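Local coordinates for SnoaL-like domain-containing protein (Burkholderia thailandensis E264, PDB 3EC9), which is of unknown function but has the NTF2-like, SnoaL-type fold, whose members often bind or convert small molecules in a pocket of the cone-shaped domain, at the interface of chains A and B. Sequence-based numbering; all coordinates share one arbitrary frame. Chains: chain A/B, uncharacterized NTF2-like protein.

The interface of chains A and B. Residues chain A 46, 110, 128-133; chain B 46-48, 110, 128-132.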
# COMPACT_ATOMS: atom_id res chain seq x y z
N MSE A 46 -6.99 0.63 6.70
CA MSE A 46 -6.20 1.87 6.68
C MSE A 46 -6.97 3.01 7.34
O MSE A 46 -8.18 3.06 7.25
CB MSE A 46 -5.83 2.24 5.24
CG MSE A 46 -4.83 3.31 5.18
SE MSE A 46 -4.21 3.65 3.39
CE MSE A 46 -2.25 3.38 3.54
N ARG A 110 -6.13 1.30 -6.58
CA ARG A 110 -5.15 0.30 -6.25
C ARG A 110 -5.13 0.02 -4.76
O ARG A 110 -5.54 0.85 -3.91
CB ARG A 110 -3.74 0.70 -6.72
CG ARG A 110 -3.64 0.85 -8.20
CD ARG A 110 -3.50 -0.45 -8.85
NE ARG A 110 -2.15 -1.00 -8.72
CZ ARG A 110 -1.83 -2.24 -9.04
NH1 ARG A 110 -2.79 -3.10 -9.36
NH2 ARG A 110 -0.56 -2.63 -9.04
N PHE A 128 -3.34 -1.08 2.49
CA PHE A 128 -2.80 0.17 1.98
C PHE A 128 -3.51 0.51 0.67
O PHE A 128 -3.26 -0.17 -0.35
CB PHE A 128 -1.29 0.07 1.74
CG PHE A 128 -0.49 -0.41 2.95
CD1 PHE A 128 -0.38 -1.75 3.27
CD2 PHE A 128 0.18 0.54 3.74
CE1 PHE A 128 0.36 -2.12 4.39
CE2 PHE A 128 0.93 0.15 4.80
CZ PHE A 128 1.02 -1.18 5.12
N THR A 129 -4.44 1.45 0.70
CA THR A 129 -5.28 1.75 -0.46
C THR A 129 -5.49 3.24 -0.64
O THR A 129 -5.13 4.05 0.23
CB THR A 129 -6.62 0.98 -0.40
OG1 THR A 129 -7.27 1.01 -1.70
CG2 THR A 129 -7.57 1.57 0.65
N ASP A 130 -6.08 3.60 -1.79
CA ASP A 130 -6.24 5.01 -2.21
C ASP A 130 -7.49 5.56 -1.53
O ASP A 130 -8.61 5.66 -2.09
CB ASP A 130 -6.32 5.06 -3.74
CG ASP A 130 -5.90 6.40 -4.31
OD1 ASP A 130 -6.15 7.44 -3.67
OD2 ASP A 130 -5.35 6.41 -5.46
N THR A 131 -7.31 5.89 -0.25
CA THR A 131 -8.43 6.32 0.56
C THR A 131 -9.12 7.59 0.04
O THR A 131 -10.31 7.77 0.26
CB THR A 131 -7.96 6.49 1.99
OG1 THR A 131 -6.77 7.29 1.98
CG2 THR A 131 -7.72 5.12 2.65
N LEU A 132 -8.38 8.45 -0.65
CA LEU A 132 -9.00 9.63 -1.31
C LEU A 132 -10.00 9.23 -2.40
O LEU A 132 -11.12 9.77 -2.45
CB LEU A 132 -7.97 10.57 -1.90
CG LEU A 132 -8.58 11.82 -2.51
CD1 LEU A 132 -9.39 12.67 -1.49
CD2 LEU A 132 -7.50 12.67 -3.24
N LEU A 133 -9.58 8.31 -3.28
CA LEU A 133 -10.48 7.83 -4.32
C LEU A 133 -11.73 7.17 -3.76
O LEU A 133 -12.83 7.36 -4.30
CB LEU A 133 -9.80 6.95 -5.33
CG LEU A 133 -9.11 7.65 -6.55
CD1 LEU A 133 -8.15 8.78 -6.18
CD2 LEU A 133 -8.42 6.67 -7.45
N MSE B 46 0.83 7.10 -6.34
CA MSE B 46 -0.56 6.70 -6.32
C MSE B 46 -1.52 7.76 -6.90
O MSE B 46 -1.32 8.93 -6.72
CB MSE B 46 -0.97 6.35 -4.89
CG MSE B 46 -2.27 5.69 -4.79
SE MSE B 46 -2.73 5.05 -2.98
CE MSE B 46 -2.85 3.10 -3.19
N ALA B 47 -2.63 7.31 -7.51
CA ALA B 47 -3.54 8.17 -8.23
C ALA B 47 -4.02 9.31 -7.35
O ALA B 47 -4.10 10.46 -7.81
CB ALA B 47 -4.71 7.33 -8.75
N GLY B 48 -4.37 9.02 -6.08
CA GLY B 48 -4.84 10.07 -5.17
C GLY B 48 -3.79 10.92 -4.49
O GLY B 48 -4.14 11.84 -3.75
N ARG B 110 0.35 5.88 6.95
CA ARG B 110 1.07 4.70 6.52
C ARG B 110 1.30 4.67 5.03
O ARG B 110 0.57 5.31 4.23
CB ARG B 110 0.32 3.45 6.97
CG ARG B 110 0.21 3.29 8.52
CD ARG B 110 1.49 2.83 9.07
NE ARG B 110 1.67 1.39 8.91
CZ ARG B 110 2.82 0.75 9.11
NH1 ARG B 110 3.93 1.42 9.37
NH2 ARG B 110 2.87 -0.57 9.05
N PHE B 128 1.65 3.00 -2.31
CA PHE B 128 0.32 2.76 -1.78
C PHE B 128 0.21 3.47 -0.43
O PHE B 128 0.77 3.00 0.56
CB PHE B 128 0.04 1.27 -1.57
CG PHE B 128 0.25 0.40 -2.81
CD1 PHE B 128 1.52 0.06 -3.18
CD2 PHE B 128 -0.82 -0.02 -3.58
CE1 PHE B 128 1.72 -0.72 -4.32
CE2 PHE B 128 -0.64 -0.80 -4.71
CZ PHE B 128 0.65 -1.15 -5.09
N THR B 129 -0.44 4.63 -0.36
CA THR B 129 -0.50 5.43 0.85
C THR B 129 -1.87 6.01 1.12
O THR B 129 -2.79 5.90 0.29
CB THR B 129 0.58 6.54 0.82
OG1 THR B 129 0.79 7.10 2.14
CG2 THR B 129 0.23 7.63 -0.19
N ASP B 130 -2.01 6.63 2.30
CA ASP B 130 -3.31 7.12 2.77
C ASP B 130 -3.56 8.46 2.18
O ASP B 130 -3.38 9.53 2.78
CB ASP B 130 -3.31 7.09 4.30
CG ASP B 130 -4.71 7.01 4.90
OD1 ASP B 130 -5.69 7.47 4.26
OD2 ASP B 130 -4.84 6.50 6.05
N THR B 131 -3.98 8.42 0.93
CA THR B 131 -4.16 9.66 0.19
C THR B 131 -5.19 10.62 0.78
O THR B 131 -5.08 11.85 0.62
CB THR B 131 -4.48 9.30 -1.28
OG1 THR B 131 -5.56 8.39 -1.29
CG2 THR B 131 -3.26 8.65 -1.97
N LEU B 132 -6.19 10.09 1.48
CA LEU B 132 -7.16 10.97 2.15
C LEU B 132 -6.46 11.79 3.26
O LEU B 132 -6.67 12.98 3.36
CB LEU B 132 -8.33 10.18 2.74
CG LEU B 132 -9.37 11.02 3.46
CD1 LEU B 132 -10.06 11.97 2.46
CD2 LEU B 132 -10.41 10.14 4.20
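Two copies of this NTF2-like (SnoaL-type) domain meet about a two-fold axis, a pairing like the dimers common in the family, though the structure alone does not show that it forms in solution. The patch joins the end of strand 121-129 and the start of the C-terminal helix to the same elements of the partner, with the loop at residues 46-48 and strand 106-118 packing alongside. A:Asp130 and B:Asp130 form an antiparallel beta bridge.

Hydrogen bonds centre on the Asp130-Thr131 pairs. B:Thr131 OG1 donates to the carboxylate oxygen A:Asp130 OD1 at 2.6 Å, and the two side chains cross at about a right angle. The hydroxyl comes from above the carboxylate plane, 35° out of it. It also accepts a hydrogen bond from the backbone N-H of A:Leu132 (N to OG1 2.9 Å), fairly straight at 164° at H. One hydroxyl thus links the partner's carboxylate to the first helical turn of chain A. B:Thr131 chi1 is 53°, which puts OG1 in the crowded position between backbone N and carbonyl carbon. The twin contacts repeat this with chains exchanged. The other carboxylate oxygen, A:Asp130 OD2, accepts a bond from the backbone N-H of B:Gly48 on its syn lone pair (N to OD2 2.9 Å). Two bonds to different oxygens should fix the carboxylate's rotation and probably favour its charged form. Within chain A, A:Thr129 OG1 donates to the A:Arg110 carbonyl O at 2.8 Å, from above the carbonyl plane.

Apolar packing flanks this network. The selenomethionine B:Met46 runs alongside A:Asp130 in the opposite direction, its SE 3.6 Å from A:Asp130 CA. Bent at chi3, it lays CE against the A:Arg110 carbonyl O. Near the axis, A:Phe128 CB meets B:Phe128 CB at 3.8 Å. The CE2 atom of each ring touches the partner's Arg110 CB, the side chains crossing obliquely. A:Leu132 and B:Leu132 cross at about a right angle, CD1 to CD1.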